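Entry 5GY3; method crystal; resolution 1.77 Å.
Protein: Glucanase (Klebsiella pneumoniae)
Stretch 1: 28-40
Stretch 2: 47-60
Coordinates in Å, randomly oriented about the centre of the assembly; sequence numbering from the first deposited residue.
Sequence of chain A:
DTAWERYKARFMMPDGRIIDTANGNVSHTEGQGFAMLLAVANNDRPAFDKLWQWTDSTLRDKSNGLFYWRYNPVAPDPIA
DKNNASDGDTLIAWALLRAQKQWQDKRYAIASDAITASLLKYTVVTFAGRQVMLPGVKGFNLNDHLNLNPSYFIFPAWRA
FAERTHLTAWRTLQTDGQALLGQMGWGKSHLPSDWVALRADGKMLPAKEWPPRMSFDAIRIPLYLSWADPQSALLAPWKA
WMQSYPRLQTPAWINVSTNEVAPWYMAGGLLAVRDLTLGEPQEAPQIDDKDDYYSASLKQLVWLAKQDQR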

ATOM      1  N   HIS A  28       5.261 -10.974  -3.532  1.00 12.71           N
ATOM      2  CA  HIS A  28       4.123 -10.786  -2.649  1.00 13.27           C
ATOM      3  C   HIS A  28       3.050  -9.991  -3.374  1.00 13.29           C
ATOM      4  O   HIS A  28       3.275  -9.444  -4.456  1.00 12.84           O
ATOM      5  N   THR A  29       1.863  -9.946  -2.769  1.00 10.08           N
ATOM      6  CA  THR A  29       0.744  -9.310  -3.459  1.00 10.56           C
ATOM      7  C   THR A  29       0.905  -7.799  -3.527  1.00 13.42           C
ATOM      8  O   THR A  29       0.429  -7.176  -4.483  1.00 12.56           O
ATOM      9  N   GLU A  30       1.593  -7.194  -2.555  1.00 11.26           N
ATOM     10  CA  GLU A  30       1.982  -5.796  -2.703  1.00 12.37           C
ATOM     11  C   GLU A  30       2.810  -5.597  -3.970  1.00 12.83           C
ATOM     12  O   GLU A  30       2.552  -4.680  -4.756  1.00 13.77           O
ATOM     13  N   GLY A  31       3.813  -6.453  -4.180  1.00 11.74           N
ATOM     14  CA  GLY A  31       4.671  -6.299  -5.347  1.00 12.63           C
ATOM     15  C   GLY A  31       3.938  -6.534  -6.656  1.00  9.53           C
ATOM     16  O   GLY A  31       4.108  -5.774  -7.616  1.00 10.75           O
ATOM     17  N   GLN A  32       3.127  -7.593  -6.720  1.00  9.86           N
ATOM     18  CA  GLN A  32       2.324  -7.827  -7.921  1.00 11.63           C
ATOM     19  C   GLN A  32       1.366  -6.669  -8.170  1.00 11.98           C
ATOM     20  O   GLN A  32       1.240  -6.193  -9.302  1.00  9.25           O
ATOM     21  N   GLY A  33       0.684  -6.198  -7.120  1.00 10.81           N
ATOM     22  CA  GLY A  33      -0.278  -5.118  -7.293  1.00 11.58           C
ATOM     23  C   GLY A  33       0.368  -3.804  -7.691  1.00  9.71           C
ATOM     24  O   GLY A  33      -0.135  -3.099  -8.573  1.00  9.93           O
ATOM     25  N   PHE A  34       1.474  -3.439  -7.026  1.00  9.88           N
ATOM     26  CA  PHE A  34       2.242  -2.265  -7.438  1.00  9.72           C
ATOM     27  C   PHE A  34       2.612  -2.356  -8.911  1.00  9.70           C
ATOM     28  O   PHE A  34       2.429  -1.402  -9.673  1.00  9.66           O
ATOM     29  N   ALA A  35       3.178  -3.491  -9.312  1.00  9.63           N
ATOM     30  CA  ALA A  35       3.644  -3.620 -10.687  1.00 10.56           C
ATOM     31  C   ALA A  35       2.479  -3.606 -11.666  1.00 11.06           C
ATOM     32  O   ALA A  35       2.592  -3.046 -12.762  1.00 12.12           O
ATOM     33  N   MET A  36       1.359  -4.232 -11.302  1.00  9.98           N
ATOM     34  CA  MET A  36       0.187  -4.172 -12.176  1.00  9.37           C
ATOM     35  C   MET A  36      -0.297  -2.737 -12.361  1.00  8.87           C
ATOM     36  O   MET A  36      -0.664  -2.341 -13.471  1.00  8.67           O
ATOM     37  N   LEU A  37      -0.309  -1.945 -11.284  1.00  8.02           N
ATOM     38  CA  LEU A  37      -0.646  -0.525 -11.404  1.00  9.39           C
ATOM     39  C   LEU A  37       0.307   0.186 -12.355  1.00 10.71           C
ATOM     40  O   LEU A  37      -0.118   0.964 -13.218  1.00 11.10           O
ATOM     41  N   LEU A  38       1.608  -0.052 -12.187  1.00  8.44           N
ATOM     42  CA  LEU A  38       2.590   0.616 -13.033  1.00  9.84           C
ATOM     43  C   LEU A  38       2.529   0.115 -14.475  1.00 12.88           C
ATOM     44  O   LEU A  38       2.810   0.881 -15.404  1.00 12.81           O
ATOM     45  N   ALA A  39       2.158  -1.149 -14.684  1.00 10.23           N
ATOM     46  CA  ALA A  39       1.997  -1.635 -16.054  1.00 11.62           C
ATOM     47  C   ALA A  39       0.861  -0.906 -16.765  1.00 11.98           C
ATOM     48  O   ALA A  39       0.995  -0.537 -17.937  1.00 11.87           O
ATOM     49  N   VAL A  40      -0.254  -0.661 -16.070  1.00 11.57           N
ATOM     50  CA  VAL A  40      -1.335   0.129 -16.667  1.00 11.10           C
ATOM     51  C   VAL A  40      -0.846   1.536 -16.979  1.00 12.06           C
ATOM     52  O   VAL A  40      -1.077   2.071 -18.074  1.00 12.52           O
ATOM     53  N   ALA A  47       2.900  -6.938 -20.196  1.00 12.16           N
ATOM     54  CA  ALA A  47       3.423  -7.088 -18.841  1.00 14.22           C
ATOM     55  C   ALA A  47       2.291  -7.218 -17.835  1.00 12.35           C
ATOM     56  O   ALA A  47       2.352  -8.057 -16.928  1.00 13.76           O
ATOM     57  N   PHE A  48       1.247  -6.392 -17.977  1.00 12.43           N
ATOM     58  CA  PHE A  48       0.100  -6.497 -17.079  1.00 10.31           C
ATOM     59  C   PHE A  48      -0.486  -7.905 -17.095  1.00 12.49           C
ATOM     60  O   PHE A  48      -0.757  -8.488 -16.039  1.00 10.72           O
ATOM     61  N   ASP A  49      -0.714  -8.460 -18.289  1.00 10.04           N
ATOM     62  CA  ASP A  49      -1.322  -9.785 -18.364  1.00 13.52           C
ATOM     63  C   ASP A  49      -0.401 -10.857 -17.783  1.00 16.29           C
ATOM     64  O   ASP A  49      -0.882 -11.815 -17.163  1.00 14.03           O
ATOM     65  N   LYS A  50       0.920 -10.711 -17.959  1.00 12.30           N
ATOM     66  CA  LYS A  50       1.863 -11.649 -17.347  1.00 16.09           C
ATOM     67  C   LYS A  50       1.809 -11.559 -15.826  1.00 13.45           C
ATOM     68  O   LYS A  50       1.763 -12.580 -15.129  1.00 15.19           O
ATOM     69  N   LEU A  51       1.837 -10.331 -15.297  1.00 13.38           N
ATOM     70  CA  LEU A  51       1.798 -10.129 -13.851  1.00 14.56           C
ATOM     71  C   LEU A  51       0.514 -10.688 -13.264  1.00 13.54           C
ATOM     72  O   LEU A  51       0.531 -11.386 -12.241  1.00 11.90           O
ATOM     73  N   TRP A  52      -0.612 -10.389 -13.910  1.00 11.38           N
ATOM     74  CA  TRP A  52      -1.911 -10.823 -13.403  1.00 13.32           C
ATOM     75  C   TRP A  52      -2.082 -12.332 -13.546  1.00 16.34           C
ATOM     76  O   TRP A  52      -2.575 -12.997 -12.625  1.00 12.33           O
ATOM     77  N   GLN A  53      -1.664 -12.889 -14.684  1.00 12.30           N
ATOM     78  CA  GLN A  53      -1.764 -14.332 -14.884  1.00 16.29           C
ATOM     79  C   GLN A  53      -0.983 -15.099 -13.821  1.00 13.40           C
ATOM     80  O   GLN A  53      -1.468 -16.103 -13.294  1.00 16.63           O
ATOM     81  N   TRP A  54       0.226 -14.646 -13.489  1.00 12.62           N
ATOM     82  CA  TRP A  54       0.975 -15.351 -12.455  1.00 15.53           C
ATOM     83  C   TRP A  54       0.299 -15.190 -11.096  1.00 15.90           C
ATOM     84  O   TRP A  54       0.151 -16.164 -10.348  1.00 14.51           O
ATOM     85  N   THR A  55      -0.138 -13.971 -10.778  1.00 14.03           N
ATOM     86  CA  THR A  55      -0.789 -13.716  -9.497  1.00 14.40           C
ATOM     87  C   THR A  55      -2.021 -14.590  -9.325  1.00 14.11           C
ATOM     88  O   THR A  55      -2.206 -15.239  -8.288  1.00 13.33           O
ATOM     89  N   ASP A  56      -2.888 -14.605 -10.336  1.00 14.85           N
ATOM     90  CA  ASP A  56      -4.135 -15.342 -10.231  1.00 11.86           C
ATOM     91  C   ASP A  56      -3.873 -16.841 -10.163  1.00 17.19           C
ATOM     92  O   ASP A  56      -4.369 -17.525  -9.260  1.00 15.83           O
ATOM     93  N   SER A  57      -3.052 -17.366 -11.078  1.00 15.18           N
ATOM     94  CA  SER A  57      -2.849 -18.811 -11.099  1.00 15.94           C
ATOM     95  C   SER A  57      -2.073 -19.300  -9.878  1.00 16.86           C
ATOM     96  O   SER A  57      -2.312 -20.416  -9.408  1.00 20.58           O
ATOM     97  N   THR A  58      -1.156 -18.488  -9.339  1.00 15.32           N
ATOM     98  CA  THR A  58      -0.301 -18.967  -8.256  1.00 16.01           C
ATOM     99  C   THR A  58      -0.852 -18.651  -6.870  1.00 18.05           C
ATOM    100  O   THR A  58      -0.790 -19.501  -5.974  1.00 17.12           O
ATOM    101  N   LEU A  59      -1.384 -17.448  -6.669  1.00 15.00           N
ATOM    102  CA  LEU A  59      -1.671 -16.973  -5.320  1.00 13.99           C
ATOM    103  C   LEU A  59      -3.150 -16.928  -4.954  1.00 17.03           C
ATOM    104  O   LEU A  59      -3.462 -16.646  -3.792  1.00 13.99           O
ATOM    105  N   ARG A  60      -4.069 -17.199  -5.878  1.00 14.85           N
ATOM    106  CA  ARG A  60      -5.482 -17.086  -5.533  1.00 14.22           C
ATOM    107  C   ARG A  60      -5.847 -18.040  -4.401  1.00 22.28           C
ATOM    108  O   ARG A  60      -5.532 -19.233  -4.449  1.00 17.68           O
TER

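Helices 29-40 and 47-59 pack nearly antiparallel, at 159° with axes 8.9 Å apart at closest approach, and bury 599 Å² between them.

Apolar packing does most of the work. Leu 51 (chi1 m, chi2 t) points toward the first helix as a knob in a hole formed by Gln 32, Ala 35, Met 36 and Ala 39. Its CD1 lies 3.7 Å from Ala 35 CB and 4.1 Å from Ala 39 CB; alanine suits both places because a lone methyl leaves space for Leu 51 CD1. Ala 39 also lets the backbones come close: its CA is 5.3 Å from Phe 48 CA, and its CB meets Phe 48 CB at 3.9 Å. Farther along, Thr 29 (p) sets CG2 3.9 Å from CD1 of Leu 59 (m, t), so the threonine methyl serves as an apolar surface.

The aromatic contacts centre on Met 36 (m, t, p), whose flexible, unbranched chain can reach between two rings. Its CE touches Phe 48 CZ at 3.6 Å and Trp 52 CE3 at 3.8 Å, while its SD lies 5.4 Å from the centroid of the Phe 48 ring. Phe 48 (t) leaves its backbone sideways, but its end comes nearer the first helix; Met 36 O approaches the ring edge, 3.4 Å from CD2, and Val 40 CG2 (chi1 t) lies 3.5 Å from that same CD2.

One polar link joins the helices. Gln 32 (m, m) points toward the second helix, and its NE2 donates a 3.3 Å hydrogen bond to Thr 55 OG1. Thr 55 (m) in turn donates from OG1 to Leu 51 O at 2.7 Å, satisfying its hydroxyl within this buried site. Gln 32 NE2 also lies 3.5 Å from CE3 of Trp 54 (t), and its amide finds further partners elsewhere in the structure.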

ATOM      1  CB  HIS A  28       4.533 -10.108  -1.340  1.00 12.15           C
ATOM      2  CG  HIS A  28       5.577  -9.049  -1.502  1.00 16.19           C
ATOM      3  ND1 HIS A  28       5.352  -7.881  -2.199  1.00 15.32           N
ATOM      4  CD2 HIS A  28       6.856  -8.984  -1.058  1.00 17.43           C
ATOM      5  CE1 HIS A  28       6.447  -7.138  -2.173  1.00 18.36           C
ATOM      6  NE2 HIS A  28       7.375  -7.786  -1.487  1.00 19.77           N
ATOM      7  CB  THR A  29      -0.579  -9.710  -2.806  1.00 12.68           C
ATOM      8  OG1 THR A  29      -0.506  -9.536  -1.385  1.00 10.98           O
ATOM      9  CG2 THR A  29      -0.860 -11.165  -3.099  1.00 10.76           C
ATOM     10  CB  GLU A  30       2.769  -5.327  -1.473  1.00 16.24           C
ATOM     11  CG  GLU A  30       3.498  -4.018  -1.706  1.00 17.03           C
ATOM     12  CD  GLU A  30       4.545  -3.713  -0.651  1.00 23.92           C
ATOM     13  OE1 GLU A  30       4.165  -3.579   0.530  1.00 25.10           O
ATOM     14  OE2 GLU A  30       5.744  -3.616  -1.007  1.00 22.82           O
ATOM     15  CB  GLN A  32       1.544  -9.136  -7.805  1.00 12.56           C
ATOM     16  CG  GLN A  32       2.393 -10.371  -7.570  1.00 12.43           C
ATOM     17  CD  GLN A  32       3.516 -10.528  -8.584  1.00 14.99           C
ATOM     18  OE1 GLN A  32       4.692 -10.434  -8.230  1.00 13.82           O
ATOM     19  NE2 GLN A  32       3.161 -10.775  -9.850  1.00 10.72           N
ATOM     20  CB  PHE A  34       3.536  -2.135  -6.628  1.00  9.16           C
ATOM     21  CG  PHE A  34       3.372  -1.527  -5.269  1.00 13.31           C
ATOM     22  CD1 PHE A  34       2.195  -0.922  -4.883  1.00 11.01           C
ATOM     23  CD2 PHE A  34       4.434  -1.554  -4.377  1.00 14.72           C
ATOM     24  CE1 PHE A  34       2.073  -0.350  -3.616  1.00 13.96           C
ATOM     25  CE2 PHE A  34       4.318  -0.987  -3.109  1.00 17.54           C
ATOM     26  CZ  PHE A  34       3.131  -0.391  -2.731  1.00 16.45           C
ATOM     27  CB  ALA A  35       4.455  -4.900 -10.845  1.00 10.55           C
ATOM     28  CB  MET A  36      -0.934  -5.050 -11.626  1.00  8.10           C
ATOM     29  CG  MET A  36      -0.689  -6.537 -11.805  1.00  9.89           C
ATOM     30  SD  MET A  36      -1.811  -7.596 -10.873  1.00 11.32           S
ATOM     31  CE  MET A  36      -3.400  -7.228 -11.632  1.00  9.30           C
ATOM     32  CB  LEU A  37      -0.601   0.154 -10.030  1.00 12.31           C
ATOM     33  CG  LEU A  37      -1.761  -0.075  -9.068  1.00  9.46           C
ATOM     34  CD1 LEU A  37      -1.397   0.456  -7.668  1.00 10.57           C
ATOM     35  CD2 LEU A  37      -3.015   0.615  -9.589  1.00  8.15           C
ATOM     36  CB  LEU A  38       3.993   0.438 -12.442  1.00 10.78           C
ATOM     37  CG  LEU A  38       4.235   1.088 -11.066  1.00  8.82           C
ATOM     38  CD1 LEU A  38       5.618   0.746 -10.546  1.00 11.76           C
ATOM     39  CD2 LEU A  38       4.056   2.597 -11.115  1.00 15.37           C
ATOM     40  CB  ALA A  39       1.766  -3.145 -16.060  1.00 10.36           C
ATOM     41  CB  VAL A  40      -2.558   0.177 -15.733  1.00  9.66           C
ATOM     42  CG1 VAL A  40      -3.648   1.049 -16.357  1.00 13.10           C
ATOM     43  CG2 VAL A  40      -3.068  -1.216 -15.431  1.00 11.03           C
ATOM     44  CB  ALA A  47       4.318  -5.901 -18.479  1.00 14.17           C
ATOM     45  CB  PHE A  48      -0.973  -5.472 -17.447  1.00 10.27           C
ATOM     46  CG  PHE A  48      -2.147  -5.485 -16.502  1.00 11.92           C
ATOM     47  CD1 PHE A  48      -3.192  -6.374 -16.683  1.00 13.46           C
ATOM     48  CD2 PHE A  48      -2.191  -4.621 -15.422  1.00 10.71           C
ATOM     49  CE1 PHE A  48      -4.259  -6.417 -15.800  1.00  9.51           C
ATOM     50  CE2 PHE A  48      -3.257  -4.656 -14.537  1.00  9.83           C
ATOM     51  CZ  PHE A  48      -4.288  -5.558 -14.729  1.00  8.95           C
ATOM     52  CB  ASP A  49      -1.712 -10.108 -19.814  1.00 14.15           C
ATOM     53  CG  ASP A  49      -2.984  -9.376 -20.269  1.00 19.18           C
ATOM     54  OD1 ASP A  49      -3.807  -8.988 -19.413  1.00 18.38           O
ATOM     55  OD2 ASP A  49      -3.181  -9.202 -21.491  1.00 14.66           O
ATOM     56  CB  LYS A  50       3.292 -11.372 -17.827  1.00 13.61           C
ATOM     57  CG  LYS A  50       3.688 -11.944 -19.193  1.00 27.22           C
ATOM     58  CD  LYS A  50       5.034 -11.340 -19.685  1.00 27.36           C
ATOM     59  CE  LYS A  50       4.806 -10.128 -20.610  1.00 28.18           C
ATOM     60  NZ  LYS A  50       5.863  -9.044 -20.610  1.00 25.54           N
ATOM     61  CB  LEU A  51       1.918  -8.640 -13.527  1.00 10.20           C
ATOM     62  CG  LEU A  51       3.219  -7.938 -13.888  1.00 12.72           C
ATOM     63  CD1 LEU A  51       3.034  -6.419 -13.921  1.00 12.69           C
ATOM     64  CD2 LEU A  51       4.299  -8.329 -12.890  1.00 12.62           C
ATOM     65  CB  TRP A  52      -3.025 -10.059 -14.129  1.00  9.39           C
ATOM     66  CG  TRP A  52      -4.414 -10.565 -13.868  1.00 12.86           C
ATOM     67  CD1 TRP A  52      -5.379 -10.837 -14.806  1.00 14.54           C
ATOM     68  CD2 TRP A  52      -5.003 -10.858 -12.592  1.00 12.13           C
ATOM     69  NE1 TRP A  52      -6.525 -11.286 -14.189  1.00 13.74           N
ATOM     70  CE2 TRP A  52      -6.318 -11.311 -12.831  1.00 12.79           C
ATOM     71  CE3 TRP A  52      -4.543 -10.794 -11.270  1.00 11.77           C
ATOM     72  CZ2 TRP A  52      -7.179 -11.690 -11.798  1.00 13.90           C
ATOM     73  CZ3 TRP A  52      -5.395 -11.172 -10.246  1.00 12.47           C
ATOM     74  CH2 TRP A  52      -6.697 -11.619 -10.514  1.00 11.22           C
ATOM     75  CB  GLN A  53      -1.270 -14.699 -16.286  1.00 19.59           C
ATOM     76  CG  GLN A  53      -1.019 -16.190 -16.520  1.00 30.71           C
ATOM     77  CD  GLN A  53      -0.383 -16.460 -17.888  1.00 39.69           C
ATOM     78  OE1 GLN A  53       0.308 -15.599 -18.446  1.00 42.38           O
ATOM     79  NE2 GLN A  53      -0.617 -17.654 -18.431  1.00 39.80           N
ATOM     80  CB  TRP A  54       2.424 -14.867 -12.392  1.00 16.93           C
ATOM     81  CG  TRP A  54       3.174 -15.615 -11.332  1.00 17.53           C
ATOM     82  CD1 TRP A  54       3.837 -16.806 -11.475  1.00 19.85           C
ATOM     83  CD2 TRP A  54       3.291 -15.256  -9.948  1.00 17.74           C
ATOM     84  NE1 TRP A  54       4.372 -17.198 -10.266  1.00 18.78           N
ATOM     85  CE2 TRP A  54       4.048 -16.266  -9.313  1.00 21.19           C
ATOM     86  CE3 TRP A  54       2.836 -14.174  -9.185  1.00 16.86           C
ATOM     87  CZ2 TRP A  54       4.361 -16.223  -7.951  1.00 17.39           C
ATOM     88  CZ3 TRP A  54       3.151 -14.130  -7.837  1.00 16.37           C
ATOM     89  CH2 TRP A  54       3.906 -15.149  -7.234  1.00 16.37           C
ATOM     90  CB  THR A  55      -1.177 -12.243  -9.408  1.00 13.53           C
ATOM     91  OG1 THR A  55      -0.015 -11.442  -9.636  1.00 13.92           O
ATOM     92  CG2 THR A  55      -1.789 -11.918  -8.041  1.00 11.56           C
ATOM     93  CB  ASP A  56      -5.045 -14.981 -11.405  1.00 14.90           C
ATOM     94  CG  ASP A  56      -6.430 -15.578 -11.280  1.00 17.34           C
ATOM     95  OD1 ASP A  56      -6.918 -15.725 -10.145  1.00 16.31           O
ATOM     96  OD2 ASP A  56      -7.034 -15.896 -12.326  1.00 21.94           O
ATOM     97  CB  SER A  57      -2.143 -19.232 -12.390  1.00 18.18           C
ATOM     98  OG  SER A  57      -0.875 -18.622 -12.486  1.00 24.55           O
ATOM     99  CB  THR A  58       1.102 -18.362  -8.374  1.00 18.01           C
ATOM    100  OG1 THR A  58       1.574 -18.516  -9.717  1.00 17.68           O
ATOM    101  CG2 THR A  58       2.075 -19.049  -7.394  1.00 17.10           C
ATOM    102  CB  LEU A  59      -1.054 -15.584  -5.115  1.00 12.92           C
ATOM    103  CG  LEU A  59       0.469 -15.518  -5.207  1.00 15.69           C
ATOM    104  CD1 LEU A  59       0.953 -14.083  -4.988  1.00 18.07           C
ATOM    105  CD2 LEU A  59       1.130 -16.481  -4.209  1.00 17.25           C
ATOM    106  CB  ARG A  60      -6.369 -17.362  -6.741  1.00 15.97           C
ATOM    107  CG  ARG A  60      -7.849 -17.195  -6.424  1.00 17.26           C
ATOM    108  CD  ARG A  60      -8.236 -15.727  -6.398  1.00 14.90           C
ATOM    109  NE  ARG A  60      -8.305 -15.212  -7.766  1.00 14.20           N
ATOM    110  CZ  ARG A  60      -9.072 -14.197  -8.157  1.00 15.45           C
ATOM    111  NH1 ARG A  60      -9.853 -13.566  -7.288  1.00 12.38           N
ATOM    112  NH2 ARG A  60      -9.057 -13.821  -9.430  1.00 14.41           N
TER